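Local coordinates for protein vibralactone Cyclase (Boreostereum vibrans, PDB 6KD0) that catalyses, as a hydrolase-fold cyclase, the ring closure that forms the fused bicyclic beta-lactone of vibralactone, at residues Val206-Thr211 with Pro310-Met315; Phe274-Gly279 with Gln324-Glu329; Arg232-Leu237 with Cys278-Leu283; Glu9-Ala14 with Met303-Gly308. All blocks are in the same frame, centred on the assembly; numbering follows the deposited sequence.

Contact 1. Residues Val206-Thr211 with Pro310-Met315; sequences VQYPPT and PHAFHM
This is a buried aromatic contact between the loop leaving the C-terminal end of strand 203-207 and the turn that leads through H311 into helix 313-316. Y208 carries it. Its ring edge meets the face of H311 in an edge-to-face pair, the Y208 and H311 ring centroids 4.4 Å apart with their planes at 60°. The nearest ring atoms are Y208 CD1 and H311 CE1, at 3.2 Å. H311 CE1 is also 3.1 Å from Y208 O, so one imidazole carbon is flanked by both the ring and the backbone carbonyl of the same residue. Y208 CG takes the crowded position between backbone N and carbonyl carbon (chi1 42°), which slots the phenol between Q207 CB over one face and A312 N over the other. Its far end reaches the in-plane edge of H314, with Y208 OH 3.1 Å from H314 CE1. A water joins H314 NE2, at 2.9 Å, to the amide NE2 of Q207, whose OE1 is held by Q176. An alanine at Y208 would lose the ring edge against H311 and is likely to loosen the position of the imidazole. H311 is hydrogen-bonded through ND1 to D281 and through NE2 to S177, a geometry consistent with the Ser-His-Asp catalytic triad of alpha/beta hydrolases.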
# COMPACT_ATOMS: atom_id res chain seq x y z
N VAL A 206 -2.40 4.60 2.92
CA VAL A 206 -2.52 3.79 1.71
C VAL A 206 -2.24 4.65 0.49
O VAL A 206 -2.47 5.87 0.47
CB VAL A 206 -3.89 3.08 1.59
CG1 VAL A 206 -4.11 2.13 2.76
CG2 VAL A 206 -5.01 4.09 1.50
N GLN A 207 -1.73 4.00 -0.55
CA GLN A 207 -1.47 4.67 -1.82
C GLN A 207 -2.29 3.97 -2.89
O GLN A 207 -2.10 2.77 -3.13
CB GLN A 207 0.02 4.63 -2.17
CG GLN A 207 0.96 5.09 -1.05
CD GLN A 207 2.41 4.71 -1.30
OE1 GLN A 207 2.71 3.60 -1.75
NE2 GLN A 207 3.34 5.62 -0.98
N TYR A 208 -3.18 4.72 -3.54
CA TYR A 208 -3.97 4.33 -4.71
C TYR A 208 -4.43 2.87 -4.70
O TYR A 208 -4.14 2.14 -5.64
CB TYR A 208 -3.17 4.66 -6.00
CG TYR A 208 -1.67 4.34 -6.02
CD1 TYR A 208 -1.21 3.05 -6.26
CD2 TYR A 208 -0.71 5.34 -5.81
CE1 TYR A 208 0.15 2.75 -6.29
CE2 TYR A 208 0.66 5.04 -5.83
CZ TYR A 208 1.08 3.75 -6.07
OH TYR A 208 2.42 3.41 -6.09
N PRO A 209 -5.16 2.42 -3.67
CA PRO A 209 -5.59 0.99 -3.60
C PRO A 209 -6.84 0.72 -4.42
O PRO A 209 -7.69 1.61 -4.58
CB PRO A 209 -5.90 0.79 -2.10
CG PRO A 209 -6.41 2.17 -1.69
CD PRO A 209 -5.49 3.14 -2.42
N PRO A 210 -7.02 -0.51 -4.92
CA PRO A 210 -8.37 -0.95 -5.29
C PRO A 210 -9.18 -1.10 -4.01
O PRO A 210 -8.63 -1.40 -2.95
CB PRO A 210 -8.14 -2.30 -5.99
CG PRO A 210 -6.81 -2.80 -5.44
CD PRO A 210 -6.01 -1.59 -5.02
N THR A 211 -10.48 -0.81 -4.10
CA THR A 211 -11.35 -0.90 -2.94
C THR A 211 -12.60 -1.73 -3.16
O THR A 211 -13.25 -2.10 -2.17
CB THR A 211 -11.79 0.50 -2.47
OG1 THR A 211 -12.60 1.10 -3.48
CG2 THR A 211 -10.56 1.38 -2.22
N PRO A 310 0.29 8.61 -13.50
CA PRO A 310 -0.39 7.32 -13.43
C PRO A 310 -0.11 6.55 -12.14
O PRO A 310 0.73 6.90 -11.31
CB PRO A 310 0.21 6.58 -14.63
CG PRO A 310 1.60 7.08 -14.69
CD PRO A 310 1.49 8.55 -14.36
N HIS A 311 -0.86 5.47 -12.00
CA HIS A 311 -0.72 4.49 -10.93
C HIS A 311 0.72 4.02 -10.77
O HIS A 311 1.32 3.49 -11.71
CB HIS A 311 -1.63 3.31 -11.27
CG HIS A 311 -1.87 2.36 -10.13
ND1 HIS A 311 -2.93 2.50 -9.27
CD2 HIS A 311 -1.24 1.21 -9.78
CE1 HIS A 311 -2.94 1.49 -8.41
NE2 HIS A 311 -1.92 0.70 -8.70
N ALA A 312 1.28 4.24 -9.58
CA ALA A 312 2.61 3.76 -9.22
C ALA A 312 3.72 4.40 -10.03
O ALA A 312 4.78 3.78 -10.22
CB ALA A 312 2.72 2.24 -9.37
N PHE A 313 3.50 5.62 -10.55
CA PHE A 313 4.54 6.29 -11.32
C PHE A 313 5.79 6.52 -10.49
O PHE A 313 6.89 6.60 -11.05
CB PHE A 313 4.03 7.63 -11.85
CG PHE A 313 4.17 8.75 -10.86
CD1 PHE A 313 3.25 8.91 -9.85
CD2 PHE A 313 5.25 9.62 -10.94
CE1 PHE A 313 3.39 9.95 -8.92
CE2 PHE A 313 5.40 10.64 -10.02
CZ PHE A 313 4.47 10.80 -9.01
N HIS A 314 5.66 6.64 -9.15
CA HIS A 314 6.84 6.89 -8.33
C HIS A 314 7.70 5.65 -8.14
O HIS A 314 8.87 5.79 -7.78
CB HIS A 314 6.44 7.50 -6.97
CG HIS A 314 6.05 6.50 -5.92
ND1 HIS A 314 4.88 5.77 -5.98
CD2 HIS A 314 6.64 6.18 -4.75
CE1 HIS A 314 4.79 5.01 -4.90
NE2 HIS A 314 5.85 5.24 -4.14
N MET A 315 7.17 4.45 -8.39
CA MET A 315 7.97 3.23 -8.32
C MET A 315 8.70 2.95 -9.61
O MET A 315 9.76 2.32 -9.61
CB MET A 315 7.08 2.02 -7.99
CG MET A 315 6.37 2.11 -6.65
SD MET A 315 7.49 2.16 -5.24
CE MET A 315 8.13 0.48 -5.28
O HOH W 1 6.23 4.19 -1.47

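Contact 2. Residues Phe274-Gly279 with Gln324-Glu329; sequences FFMSCG and QKFQEE
A methionine methyl set almost squarely over a phenylalanine ring, with sulfur atoms on both sides of that ring, distinguishes this contact. M276 CE stands 3.8 Å from the centroid of the F326 ring and only 10° off its normal, a CH-pi contact over the face. The methyl gets there because the M276 chain runs out extended and then bends at its last torsion (chi3 75°), meeting F326 tip to tip. M276 SD, set obliquely 4.7 Å from the F326 centroid, makes the pair a Met-aromatic contact as well. C278 SG approaches obliquely from the other side of the ring plane, 5.1 Å from the same F326 centroid, a second sulfur-aromatic contact. The M276 methyl is also close to the helix backbone, with M276 CE 3.6 Å from F326 O. Farther along, F274 CZ comes 3.7 Å from E329 O, and the E329 CG methylene lies at the in-plane edge of the F274 ring. An alanine at F326 would remove the ring that both sulfur residues touch and would probably weaken the packing of helix on sheet. Strand 274-278 and helix segment 324-329 run nearly antiparallel, at 166°, with their axes 10.8 Å apart. Strands 203-207 and 301-307 lie on the two sides of this strand in the sheet: F326 also touches Q207 and Y208 from the first and the loop after it, and meets the Y306 ring on the second, while the E329 carboxylate reaches across to T304.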
# COMPACT_ATOMS: atom_id res chain seq x y z
N PHE A 274 -4.32 8.37 6.08
CA PHE A 274 -3.60 9.22 5.13
C PHE A 274 -3.67 8.52 3.78
O PHE A 274 -3.11 7.43 3.61
CB PHE A 274 -2.16 9.45 5.58
CG PHE A 274 -1.41 10.48 4.76
CD1 PHE A 274 -0.75 10.12 3.59
CD2 PHE A 274 -1.32 11.80 5.19
CE1 PHE A 274 -0.04 11.07 2.86
CE2 PHE A 274 -0.62 12.75 4.46
CZ PHE A 274 0.02 12.38 3.29
N PHE A 275 -4.35 9.16 2.83
CA PHE A 275 -4.70 8.56 1.55
C PHE A 275 -3.97 9.30 0.44
O PHE A 275 -4.00 10.53 0.39
CB PHE A 275 -6.21 8.61 1.33
CG PHE A 275 -6.71 7.66 0.31
CD1 PHE A 275 -6.54 7.92 -1.04
CD2 PHE A 275 -7.37 6.49 0.69
CE1 PHE A 275 -7.00 7.03 -2.00
CE2 PHE A 275 -7.84 5.60 -0.27
CZ PHE A 275 -7.65 5.88 -1.60
N MET A 276 -3.30 8.55 -0.44
CA MET A 276 -2.55 9.15 -1.53
C MET A 276 -3.11 8.63 -2.84
O MET A 276 -3.24 7.41 -3.01
CB MET A 276 -1.06 8.82 -1.42
CG MET A 276 -0.50 9.18 -0.08
SD MET A 276 1.26 8.88 0.00
CE MET A 276 1.88 10.25 -0.97
N SER A 277 -3.42 9.53 -3.76
CA SER A 277 -4.09 9.19 -5.00
C SER A 277 -3.29 9.70 -6.19
O SER A 277 -2.68 10.77 -6.13
CB SER A 277 -5.50 9.78 -5.04
OG SER A 277 -6.25 9.30 -6.16
N CYS A 278 -3.32 8.94 -7.28
CA CYS A 278 -2.78 9.38 -8.56
C CYS A 278 -3.94 9.74 -9.47
O CYS A 278 -4.94 9.01 -9.54
CB CYS A 278 -1.90 8.30 -9.20
SG CYS A 278 -0.38 8.01 -8.29
N GLY A 279 -3.81 10.85 -10.20
CA GLY A 279 -4.94 11.37 -10.95
C GLY A 279 -5.26 10.57 -12.19
O GLY A 279 -6.43 10.44 -12.57
N GLN A 324 10.04 11.79 -6.37
CA GLN A 324 10.71 11.98 -5.09
C GLN A 324 9.80 12.72 -4.13
O GLN A 324 9.77 12.42 -2.93
CB GLN A 324 12.03 12.72 -5.30
CG GLN A 324 13.10 11.80 -5.84
CD GLN A 324 14.22 12.56 -6.53
OE1 GLN A 324 14.34 12.55 -7.76
NE2 GLN A 324 15.03 13.22 -5.75
N LYS A 325 9.01 13.67 -4.64
CA LYS A 325 8.11 14.40 -3.75
C LYS A 325 7.02 13.47 -3.24
O LYS A 325 6.63 13.55 -2.07
CB LYS A 325 7.51 15.60 -4.48
CG LYS A 325 6.73 16.52 -3.56
CD LYS A 325 6.34 17.82 -4.24
CE LYS A 325 5.36 18.64 -3.40
NZ LYS A 325 4.05 18.81 -4.10
N PHE A 326 6.52 12.59 -4.11
CA PHE A 326 5.56 11.57 -3.68
C PHE A 326 6.11 10.72 -2.53
O PHE A 326 5.43 10.47 -1.54
CB PHE A 326 5.17 10.70 -4.88
CG PHE A 326 3.97 9.80 -4.63
CD1 PHE A 326 4.09 8.61 -3.92
CD2 PHE A 326 2.72 10.14 -5.14
CE1 PHE A 326 2.97 7.79 -3.69
CE2 PHE A 326 1.61 9.32 -4.92
CZ PHE A 326 1.74 8.15 -4.20
N GLN A 327 7.36 10.28 -2.65
CA GLN A 327 7.92 9.48 -1.55
C GLN A 327 8.12 10.33 -0.29
O GLN A 327 7.86 9.85 0.83
CB GLN A 327 9.22 8.80 -1.95
CG GLN A 327 9.74 7.84 -0.87
CD GLN A 327 8.81 6.66 -0.61
OE1 GLN A 327 7.91 6.36 -1.40
NE2 GLN A 327 9.04 5.96 0.49
N GLU A 328 8.54 11.58 -0.46
CA GLU A 328 8.71 12.48 0.69
C GLU A 328 7.38 12.72 1.40
O GLU A 328 7.33 12.74 2.63
CB GLU A 328 9.31 13.81 0.24
CG GLU A 328 10.77 13.74 -0.18
CD GLU A 328 11.22 15.00 -0.93
OE1 GLU A 328 10.48 16.01 -0.90
OE2 GLU A 328 12.30 14.97 -1.56
N GLU A 329 6.30 12.88 0.63
CA GLU A 329 4.99 13.09 1.24
C GLU A 329 4.44 11.80 1.85
O GLU A 329 3.69 11.86 2.84
CB GLU A 329 4.02 13.65 0.21
CG GLU A 329 2.63 13.94 0.79
CD GLU A 329 1.89 15.04 0.05
OE1 GLU A 329 0.93 15.60 0.62
OE2 GLU A 329 2.28 15.33 -1.11

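Contact 3. Residues Arg232-Leu237 with Cys278-Leu283; sequences RDAPLL and CGWDPL
The loop after strand 273-278 bears D281, the likely acid of a Ser-His-Asp triad in this alpha/beta hydrolase fold, and the segment 232-237 packs along it through a type II beta turn from A234 to L237. At one end the W280 indole forms a platform. P235 CD lies over the face of its six-membered ring, 3.5 Å from the W280 ring centroid and 17° off the normal, a CH-pi contact in which proline and indole cross at about a right angle. The neighbouring A234 CB reaches the five-membered ring obliquely, 3.4 Å from W280 CD1. The backbones here are bridged by a water that donates to both carbonyls, 2.7 Å from P235 O and 2.9 Å from W280 O, so two backbone acceptors share one solvent molecule. At the other end L237 lies over P282 and L283: L237 O is 3.2 Å from P282 CD, and L237 CD2 is 3.8 Å from L283 CD1. The same L237 methyl touches D281, its carboxylate placed with CG anti to the backbone N. The two oxygens of that carboxylate have separate duties. OD2 is turned to H311, whereas OD1 caps the turn leading into helix 284-296, a second bond that probably fixes the acid's rotation: L283 N donates to D281 OD1 at 3.0 Å, entering from above the carboxylate plane.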
# COMPACT_ATOMS: atom_id res chain seq x y z
N ARG A 232 -9.42 4.50 -18.86
CA ARG A 232 -9.33 3.08 -19.19
C ARG A 232 -8.05 2.72 -19.93
O ARG A 232 -7.67 1.55 -19.92
CB ARG A 232 -10.54 2.67 -20.02
CG ARG A 232 -10.61 3.32 -21.39
CD ARG A 232 -11.96 3.06 -22.02
NE ARG A 232 -12.06 3.67 -23.34
CZ ARG A 232 -12.37 4.94 -23.56
NH1 ARG A 232 -12.62 5.75 -22.54
NH2 ARG A 232 -12.44 5.41 -24.80
N ASP A 233 -7.38 3.69 -20.56
CA ASP A 233 -6.12 3.41 -21.25
C ASP A 233 -4.94 4.16 -20.63
O ASP A 233 -3.98 4.47 -21.33
CB ASP A 233 -6.23 3.73 -22.74
CG ASP A 233 -7.28 2.90 -23.45
OD1 ASP A 233 -7.28 1.67 -23.26
OD2 ASP A 233 -8.11 3.48 -24.19
N ALA A 234 -4.99 4.41 -19.33
CA ALA A 234 -3.96 5.23 -18.71
C ALA A 234 -2.62 4.49 -18.70
O ALA A 234 -2.58 3.26 -18.67
CB ALA A 234 -4.34 5.61 -17.28
N PRO A 235 -1.51 5.22 -18.73
CA PRO A 235 -0.21 4.58 -18.57
C PRO A 235 -0.17 3.71 -17.32
O PRO A 235 -0.75 4.06 -16.28
CB PRO A 235 0.76 5.76 -18.46
CG PRO A 235 0.06 6.89 -19.14
CD PRO A 235 -1.39 6.69 -18.83
N LEU A 236 0.52 2.57 -17.44
CA LEU A 236 0.91 1.69 -16.34
C LEU A 236 -0.25 0.90 -15.73
O LEU A 236 -0.01 -0.07 -15.03
CB LEU A 236 1.64 2.46 -15.22
CG LEU A 236 2.88 3.28 -15.59
CD1 LEU A 236 3.47 3.91 -14.34
CD2 LEU A 236 3.93 2.43 -16.31
N LEU A 237 -1.50 1.30 -15.97
CA LEU A 237 -2.64 0.51 -15.50
C LEU A 237 -3.88 0.83 -16.31
O LEU A 237 -4.43 1.93 -16.20
CB LEU A 237 -2.91 0.75 -14.01
CG LEU A 237 -4.08 -0.08 -13.45
CD1 LEU A 237 -3.76 -1.59 -13.51
CD2 LEU A 237 -4.42 0.35 -12.01
N CYS A 278 -3.32 8.94 -7.28
CA CYS A 278 -2.78 9.38 -8.56
C CYS A 278 -3.94 9.74 -9.47
O CYS A 278 -4.94 9.01 -9.54
CB CYS A 278 -1.90 8.30 -9.20
SG CYS A 278 -0.38 8.01 -8.29
N GLY A 279 -3.81 10.85 -10.20
CA GLY A 279 -4.94 11.37 -10.95
C GLY A 279 -5.26 10.57 -12.19
O GLY A 279 -6.43 10.44 -12.57
N TRP A 280 -4.25 10.04 -12.87
CA TRP A 280 -4.43 9.42 -14.18
C TRP A 280 -4.45 7.90 -14.03
O TRP A 280 -3.51 7.20 -14.40
CB TRP A 280 -3.31 9.86 -15.11
CG TRP A 280 -3.53 9.58 -16.58
CD1 TRP A 280 -4.60 8.96 -17.16
CD2 TRP A 280 -2.63 9.92 -17.64
NE1 TRP A 280 -4.42 8.90 -18.53
CE2 TRP A 280 -3.21 9.48 -18.84
CE3 TRP A 280 -1.38 10.54 -17.69
CZ2 TRP A 280 -2.59 9.65 -20.08
CZ3 TRP A 280 -0.76 10.71 -18.93
CH2 TRP A 280 -1.37 10.27 -20.10
N ASP A 281 -5.56 7.39 -13.49
CA ASP A 281 -5.58 6.06 -12.90
C ASP A 281 -7.02 5.56 -12.90
O ASP A 281 -7.89 6.24 -12.34
CB ASP A 281 -4.98 6.12 -11.48
CG ASP A 281 -4.87 4.77 -10.78
OD1 ASP A 281 -5.38 3.74 -11.29
OD2 ASP A 281 -4.25 4.75 -9.70
N PRO A 282 -7.31 4.42 -13.54
CA PRO A 282 -8.70 3.90 -13.51
C PRO A 282 -9.20 3.59 -12.11
O PRO A 282 -10.41 3.66 -11.86
CB PRO A 282 -8.61 2.62 -14.36
CG PRO A 282 -7.16 2.22 -14.28
CD PRO A 282 -6.41 3.53 -14.28
N LEU A 283 -8.31 3.26 -11.17
CA LEU A 283 -8.68 2.99 -9.78
C LEU A 283 -8.86 4.25 -8.95
O LEU A 283 -9.10 4.14 -7.74
CB LEU A 283 -7.61 2.11 -9.12
CG LEU A 283 -7.41 0.69 -9.64
CD1 LEU A 283 -6.38 -0.07 -8.77
CD2 LEU A 283 -8.72 -0.06 -9.70
O HOH W 2 -2.50 4.50 -14.22

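Contact 4. Residues Glu9-Ala14 with Met303-Gly308; sequences EGLSTA and MTMYPG
L11 lays its two methyls across M305 and P307 at the end of strand 301-307, the outermost strand on this side of the alpha/beta hydrolase sheet. It belongs to a type I beta turn, G10 to T13, in the N-terminal loop. L11 CD1 is 3.8 Å from M305 CE, and the M305 chain, bent at chi2 and chi3, crosses the leucine at about a right angle. The other methyl, L11 CD2, rests 3.6 Å from P307 CB. Polar bonding is sparse by comparison. G308 N donates to L11 O at 2.7 Å, with an N-H...O angle of 150° and the donor above the carbonyl plane, which ties the turn to the residue where the strand's path turns a corner. Within the turn, T13 OG1 donates to G10 O at 2.9 Å, closing it with a side-chain bond. Helix 284-296 closes one flank, R284 touching both L11 and M305, while S12, pointing away from the strand, bonds through OG to E230. The fit is tightest at G308, whose positive phi of 71° already suits a residue without a side chain: T13 O comes 3.1 Å from G308 CA, and a CB there would lie only 2.6 Å from T13 O, a clash.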
# COMPACT_ATOMS: atom_id res chain seq x y z
N GLU A 9 -9.89 18.62 -11.71
CA GLU A 9 -8.76 19.55 -12.08
C GLU A 9 -7.92 19.00 -13.24
O GLU A 9 -6.69 19.16 -13.17
CB GLU A 9 -7.85 20.05 -10.95
CG GLU A 9 -6.78 19.06 -10.49
CD GLU A 9 -6.14 19.43 -9.17
OE1 GLU A 9 -5.15 20.17 -9.18
OE2 GLU A 9 -6.65 18.99 -8.13
N GLY A 10 -8.53 18.46 -14.30
CA GLY A 10 -7.67 17.86 -15.34
C GLY A 10 -6.77 16.80 -14.71
O GLY A 10 -5.57 16.82 -14.92
N LEU A 11 -7.35 15.93 -13.91
CA LEU A 11 -6.64 14.86 -13.21
C LEU A 11 -5.93 13.92 -14.18
O LEU A 11 -4.84 13.43 -13.87
CB LEU A 11 -7.62 14.08 -12.33
CG LEU A 11 -8.01 14.82 -11.04
CD1 LEU A 11 -8.61 13.90 -10.01
CD2 LEU A 11 -6.82 15.53 -10.43
N SER A 12 -6.49 13.69 -15.37
CA SER A 12 -5.94 12.73 -16.32
C SER A 12 -5.30 13.38 -17.55
O SER A 12 -5.06 12.71 -18.55
CB SER A 12 -7.02 11.74 -16.75
OG SER A 12 -8.20 12.41 -17.11
N THR A 13 -4.99 14.67 -17.48
CA THR A 13 -4.16 15.29 -18.51
C THR A 13 -2.70 15.22 -18.06
O THR A 13 -2.39 15.57 -16.91
CB THR A 13 -4.58 16.74 -18.74
OG1 THR A 13 -4.48 17.45 -17.50
CG2 THR A 13 -6.04 16.82 -19.19
N ALA A 14 -1.82 14.76 -18.95
CA ALA A 14 -0.45 14.45 -18.56
C ALA A 14 0.22 15.64 -17.88
O ALA A 14 0.22 16.76 -18.40
CB ALA A 14 0.35 14.00 -19.77
N MET A 303 -6.12 13.58 2.57
CA MET A 303 -6.06 13.14 1.19
C MET A 303 -4.99 13.97 0.49
O MET A 303 -4.84 15.16 0.78
CB MET A 303 -7.42 13.33 0.52
CG MET A 303 -7.43 13.51 -0.98
SD MET A 303 -7.14 11.95 -1.83
CE MET A 303 -8.40 10.93 -1.07
N THR A 304 -4.20 13.32 -0.37
CA THR A 304 -3.25 14.01 -1.23
C THR A 304 -3.45 13.49 -2.64
O THR A 304 -3.36 12.27 -2.85
CB THR A 304 -1.80 13.78 -0.81
OG1 THR A 304 -1.63 14.18 0.55
CG2 THR A 304 -0.89 14.59 -1.70
N MET A 305 -3.68 14.39 -3.59
CA MET A 305 -3.90 14.03 -4.99
C MET A 305 -2.72 14.47 -5.85
O MET A 305 -2.27 15.62 -5.76
CB MET A 305 -5.21 14.65 -5.50
CG MET A 305 -5.41 14.51 -7.01
SD MET A 305 -5.63 12.79 -7.58
CE MET A 305 -7.20 12.36 -6.82
N TYR A 306 -2.20 13.56 -6.68
CA TYR A 306 -1.18 13.87 -7.67
C TYR A 306 -1.81 13.88 -9.05
O TYR A 306 -1.93 12.82 -9.70
CB TYR A 306 -0.02 12.87 -7.59
CG TYR A 306 0.92 13.19 -6.46
CD1 TYR A 306 0.55 12.98 -5.14
CD2 TYR A 306 2.18 13.74 -6.71
CE1 TYR A 306 1.40 13.30 -4.11
CE2 TYR A 306 3.04 14.06 -5.67
CZ TYR A 306 2.65 13.83 -4.38
OH TYR A 306 3.49 14.15 -3.34
N PRO A 307 -2.24 15.03 -9.56
CA PRO A 307 -2.88 15.06 -10.88
C PRO A 307 -1.90 14.77 -12.00
O PRO A 307 -0.70 15.03 -11.89
CB PRO A 307 -3.44 16.49 -10.99
CG PRO A 307 -2.85 17.27 -9.88
CD PRO A 307 -2.26 16.34 -8.87
N GLY A 308 -2.43 14.20 -13.08
CA GLY A 308 -1.67 14.02 -14.30
C GLY A 308 -0.58 12.97 -14.26
O GLY A 308 0.26 12.93 -15.18

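In the fold
Contacts 1 and 2 form the buried interior, contact 3 lies farther out but is still mostly buried, and contact 4 is partly exposed. Strands 203-207, 273-278 and 301-307 are successive neighbours in one sheet, so contacts 1, 2 and 4 sample three adjacent strands. Contacts 2 and 3 share C278 and G279, and G279 N is paired with Y306 O of contact 4. Contacts 1 and 3 meet at the probable triad, where H311 ND1 and D281 OD2 are 2.6 Å apart. The chemistry shifts with place: aromatic and water-linked in contact 1, sulfur-aromatic in contact 2, proline-indole with a water bridge in contact 3, and aliphatic packing plus one direct backbone bond in contact 4.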